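Local structure of endo-polygalacturonase (Pectobacterium carotovorum subsp. carotovorum, 1BHE) at residues L73-N84 with G96-T104. The protein hydrolyses the alpha-1,4 linkages between galacturonic acid units of polygalacturonic acid, an activity involved in maceration and soft-rotting of plant tissue. Residues are numbered along the deposited sequence; the frame is centred on the assembly and turned at random.
Sequences LRAVNNAKSFEN and GKGCDAFIT
Ala75 sets its methyl squarely on the ring of Phe102: CB stands 3.7 Å from the ring centroid and only 6° off the normal, a CH-pi contact. The ring gets there because CG of Phe102 lies anti to its backbone N (chi1 -171°), which carries the phenyl group across to 73-84. Its far end meets Leu73, whose CG comes within 3.7 Å of Phe102 CZ, while Leu73 CD2 touches Ile103 CD1. From the other direction Phe82 approaches with CE2, 4.1 Å from Phe102 CD1; Phe102 CA sits in the plane of the Phe82 ring at its edge. Both rings pack where the chain leaves strand 72-75 and enters strand 103-106 of the parallel beta-helix.

Beyond the rings the contact turns polar. Asp100 N donates to Phe82 O (2.7 Å, 165° at the hydrogen) and, weakly, Asn84 N to Gly98 O, on either side of the single beta bridge that pairs Glu83 with Cys99, itself disulfide-bonded to Cys89. Asn84 ND2 then reaches Lys97 O at 2.9 Å, nearly straight and within both the amide and carbonyl planes, which helps set the rotation of that amide and leaves Asn84 OD1 3.3 Å from Gly98 O, two acceptors with no bond between them.

Unlike these bonded carbonyls, Asp100 O is buried at the Phe82 ring edge, 3.6 Å from CD2, without a hydrogen-bond partner in the model.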
loop_
_atom_site.group_PDB
_atom_site.type_symbol
_atom_site.label_atom_id
_atom_site.label_comp_id
_atom_site.label_asym_id
_atom_site.label_seq_id
_atom_site.Cartn_x
_atom_site.Cartn_y
_atom_site.Cartn_z
ATOM N N LEU A 73 12.766 8.047 -11.788
ATOM C CA LEU A 73 11.600 8.446 -12.591
ATOM C C LEU A 73 10.814 9.334 -11.619
ATOM O O LEU A 73 10.307 8.831 -10.610
ATOM C CB LEU A 73 10.814 7.239 -13.063
ATOM C CG LEU A 73 9.443 7.492 -13.698
ATOM C CD1 LEU A 73 9.574 8.315 -14.974
ATOM C CD2 LEU A 73 8.733 6.180 -14.003
ATOM N N ARG A 74 10.781 10.627 -11.874
ATOM C CA ARG A 74 10.161 11.592 -10.977
ATOM C C ARG A 74 8.898 12.248 -11.501
ATOM O O ARG A 74 8.860 12.762 -12.620
ATOM C CB ARG A 74 11.216 12.675 -10.683
ATOM C CG ARG A 74 10.840 13.718 -9.640
ATOM C CD ARG A 74 11.998 14.699 -9.424
ATOM N NE ARG A 74 13.086 14.046 -8.704
ATOM C CZ ARG A 74 14.368 14.398 -8.746
ATOM N NH1 ARG A 74 14.785 15.420 -9.474
ATOM N NH2 ARG A 74 15.250 13.700 -8.046
ATOM N N ALA A 75 7.861 12.239 -10.661
ATOM C CA ALA A 75 6.577 12.838 -11.014
ATOM C C ALA A 75 6.664 14.361 -10.990
ATOM O O ALA A 75 7.125 14.939 -9.997
ATOM C CB ALA A 75 5.489 12.343 -10.064
ATOM N N VAL A 76 6.239 15.006 -12.074
ATOM C CA VAL A 76 6.313 16.467 -12.118
ATOM C C VAL A 76 5.488 17.067 -10.993
ATOM O O VAL A 76 4.425 16.554 -10.625
ATOM C CB VAL A 76 5.891 17.048 -13.477
ATOM C CG1 VAL A 76 6.859 16.578 -14.556
ATOM C CG2 VAL A 76 4.467 16.662 -13.852
ATOM N N ASN A 77 5.989 18.151 -10.413
ATOM C CA ASN A 77 5.319 18.854 -9.327
ATOM C C ASN A 77 4.350 19.886 -9.907
ATOM O O ASN A 77 4.502 21.097 -9.769
ATOM C CB ASN A 77 6.331 19.507 -8.387
ATOM C CG ASN A 77 7.253 20.514 -9.034
ATOM O OD1 ASN A 77 7.662 20.360 -10.186
ATOM N ND2 ASN A 77 7.596 21.581 -8.315
ATOM N N ASN A 78 3.307 19.394 -10.562
ATOM C CA ASN A 78 2.303 20.202 -11.229
ATOM C C ASN A 78 0.943 19.528 -11.121
ATOM O O ASN A 78 0.775 18.400 -11.580
ATOM C CB ASN A 78 2.687 20.386 -12.709
ATOM C CG ASN A 78 1.791 21.426 -13.360
ATOM O OD1 ASN A 78 0.664 21.118 -13.741
ATOM N ND2 ASN A 78 2.264 22.666 -13.413
ATOM N N ALA A 79 -0.030 20.208 -10.529
ATOM C CA ALA A 79 -1.347 19.619 -10.314
ATOM C C ALA A 79 -2.141 19.437 -11.593
ATOM O O ALA A 79 -2.758 18.389 -11.795
ATOM C CB ALA A 79 -2.113 20.447 -9.294
ATOM N N LYS A 80 -2.093 20.405 -12.507
ATOM C CA LYS A 80 -2.792 20.297 -13.782
ATOM C C LYS A 80 -2.301 19.125 -14.617
ATOM O O LYS A 80 -3.089 18.487 -15.323
ATOM C CB LYS A 80 -2.685 21.598 -14.587
ATOM C CG LYS A 80 -3.441 21.555 -15.904
ATOM C CD LYS A 80 -3.413 22.896 -16.627
ATOM C CE LYS A 80 -4.256 22.821 -17.897
ATOM N NZ LYS A 80 -3.566 23.496 -19.033
ATOM N N SER A 81 -1.032 18.749 -14.503
ATOM C CA SER A 81 -0.475 17.621 -15.223
ATOM C C SER A 81 -1.111 16.282 -14.862
ATOM O O SER A 81 -1.049 15.370 -15.685
ATOM C CB SER A 81 1.042 17.538 -15.003
ATOM O OG SER A 81 1.696 18.536 -15.770
ATOM N N PHE A 82 -1.688 16.138 -13.675
ATOM C CA PHE A 82 -2.314 14.907 -13.232
ATOM C C PHE A 82 -3.834 14.970 -13.191
ATOM O O PHE A 82 -4.482 14.006 -12.764
ATOM C CB PHE A 82 -1.785 14.547 -11.821
ATOM C CG PHE A 82 -0.346 14.103 -11.845
ATOM C CD1 PHE A 82 0.687 15.017 -11.772
ATOM C CD2 PHE A 82 -0.031 12.755 -11.960
ATOM C CE1 PHE A 82 2.009 14.605 -11.822
ATOM C CE2 PHE A 82 1.281 12.336 -12.001
ATOM C CZ PHE A 82 2.310 13.259 -11.934
ATOM N N GLU A 83 -4.442 16.088 -13.589
ATOM C CA GLU A 83 -5.900 16.196 -13.496
ATOM C C GLU A 83 -6.611 15.294 -14.499
ATOM O O GLU A 83 -6.091 15.016 -15.580
ATOM C CB GLU A 83 -6.366 17.643 -13.695
ATOM C CG GLU A 83 -6.401 18.100 -15.144
ATOM C CD GLU A 83 -6.799 19.551 -15.324
ATOM O OE1 GLU A 83 -6.790 20.306 -14.331
ATOM O OE2 GLU A 83 -7.109 19.949 -16.464
ATOM N N ASN A 84 -7.829 14.878 -14.142
ATOM C CA ASN A 84 -8.637 14.080 -15.065
ATOM C C ASN A 84 -9.870 14.903 -15.448
ATOM O O ASN A 84 -10.745 14.459 -16.184
ATOM C CB ASN A 84 -9.002 12.705 -14.536
ATOM C CG ASN A 84 -9.543 12.657 -13.128
ATOM O OD1 ASN A 84 -10.318 13.516 -12.697
ATOM N ND2 ASN A 84 -9.149 11.635 -12.372
ATOM N N GLY A 96 -12.007 13.622 -4.375
ATOM C CA GLY A 96 -11.008 12.688 -3.874
ATOM C C GLY A 96 -10.384 11.865 -5.000
ATOM O O GLY A 96 -9.284 11.328 -4.877
ATOM N N LYS A 97 -11.055 11.835 -6.139
ATOM C CA LYS A 97 -10.632 11.083 -7.314
ATOM C C LYS A 97 -10.239 11.997 -8.465
ATOM O O LYS A 97 -10.176 11.603 -9.635
ATOM C CB LYS A 97 -11.791 10.156 -7.701
ATOM C CG LYS A 97 -11.478 9.060 -8.695
ATOM C CD LYS A 97 -12.699 8.184 -8.951
ATOM C CE LYS A 97 -12.437 7.190 -10.073
ATOM N NZ LYS A 97 -11.939 7.861 -11.307
ATOM N N GLY A 98 -9.896 13.244 -8.152
ATOM C CA GLY A 98 -9.520 14.248 -9.117
ATOM C C GLY A 98 -8.184 14.089 -9.814
ATOM O O GLY A 98 -7.957 14.783 -10.812
ATOM N N CYS A 99 -7.283 13.215 -9.350
ATOM C CA CYS A 99 -5.998 13.058 -10.010
ATOM C C CYS A 99 -5.701 11.650 -10.529
ATOM O O CYS A 99 -5.950 10.661 -9.836
ATOM C CB CYS A 99 -4.836 13.382 -9.061
ATOM S SG CYS A 99 -4.900 14.936 -8.159
ATOM N N ASP A 100 -5.103 11.585 -11.717
ATOM C CA ASP A 100 -4.687 10.289 -12.258
ATOM C C ASP A 100 -3.454 9.861 -11.452
ATOM O O ASP A 100 -2.791 10.727 -10.869
ATOM C CB ASP A 100 -4.328 10.363 -13.735
ATOM C CG ASP A 100 -5.529 10.576 -14.642
ATOM O OD1 ASP A 100 -6.628 10.100 -14.311
ATOM O OD2 ASP A 100 -5.362 11.236 -15.686
ATOM N N ALA A 101 -3.112 8.577 -11.465
ATOM C CA ALA A 101 -1.913 8.131 -10.761
ATOM C C ALA A 101 -0.694 8.413 -11.637
ATOM O O ALA A 101 -0.859 8.749 -12.815
ATOM C CB ALA A 101 -1.989 6.646 -10.432
ATOM N N PHE A 102 0.497 8.259 -11.080
ATOM C CA PHE A 102 1.710 8.462 -11.875
ATOM C C PHE A 102 1.852 7.355 -12.909
ATOM O O PHE A 102 2.071 7.612 -14.098
ATOM C CB PHE A 102 2.932 8.544 -10.970
ATOM C CG PHE A 102 4.218 8.956 -11.624
ATOM C CD1 PHE A 102 4.249 9.652 -12.819
ATOM C CD2 PHE A 102 5.421 8.648 -10.997
ATOM C CE1 PHE A 102 5.449 10.023 -13.400
ATOM C CE2 PHE A 102 6.625 9.024 -11.569
ATOM C CZ PHE A 102 6.632 9.704 -12.768
ATOM N N ILE A 103 1.747 6.105 -12.473
ATOM C CA ILE A 103 1.831 4.953 -13.367
ATOM C C ILE A 103 0.554 4.121 -13.203
ATOM O O ILE A 103 0.256 3.723 -12.072
ATOM C CB ILE A 103 3.052 4.069 -13.109
ATOM C CG1 ILE A 103 4.370 4.855 -13.288
ATOM C CG2 ILE A 103 3.057 2.855 -14.038
ATOM C CD1 ILE A 103 5.540 4.093 -12.675
ATOM N N THR A 104 -0.190 3.942 -14.285
ATOM C CA THR A 104 -1.440 3.181 -14.208
ATOM C C THR A 104 -1.413 1.979 -15.148
ATOM O O THR A 104 -1.052 2.084 -16.317
ATOM C CB THR A 104 -2.652 4.064 -14.569
ATOM O OG1 THR A 104 -2.640 5.280 -13.812
ATOM C CG2 THR A 104 -3.958 3.334 -14.261
#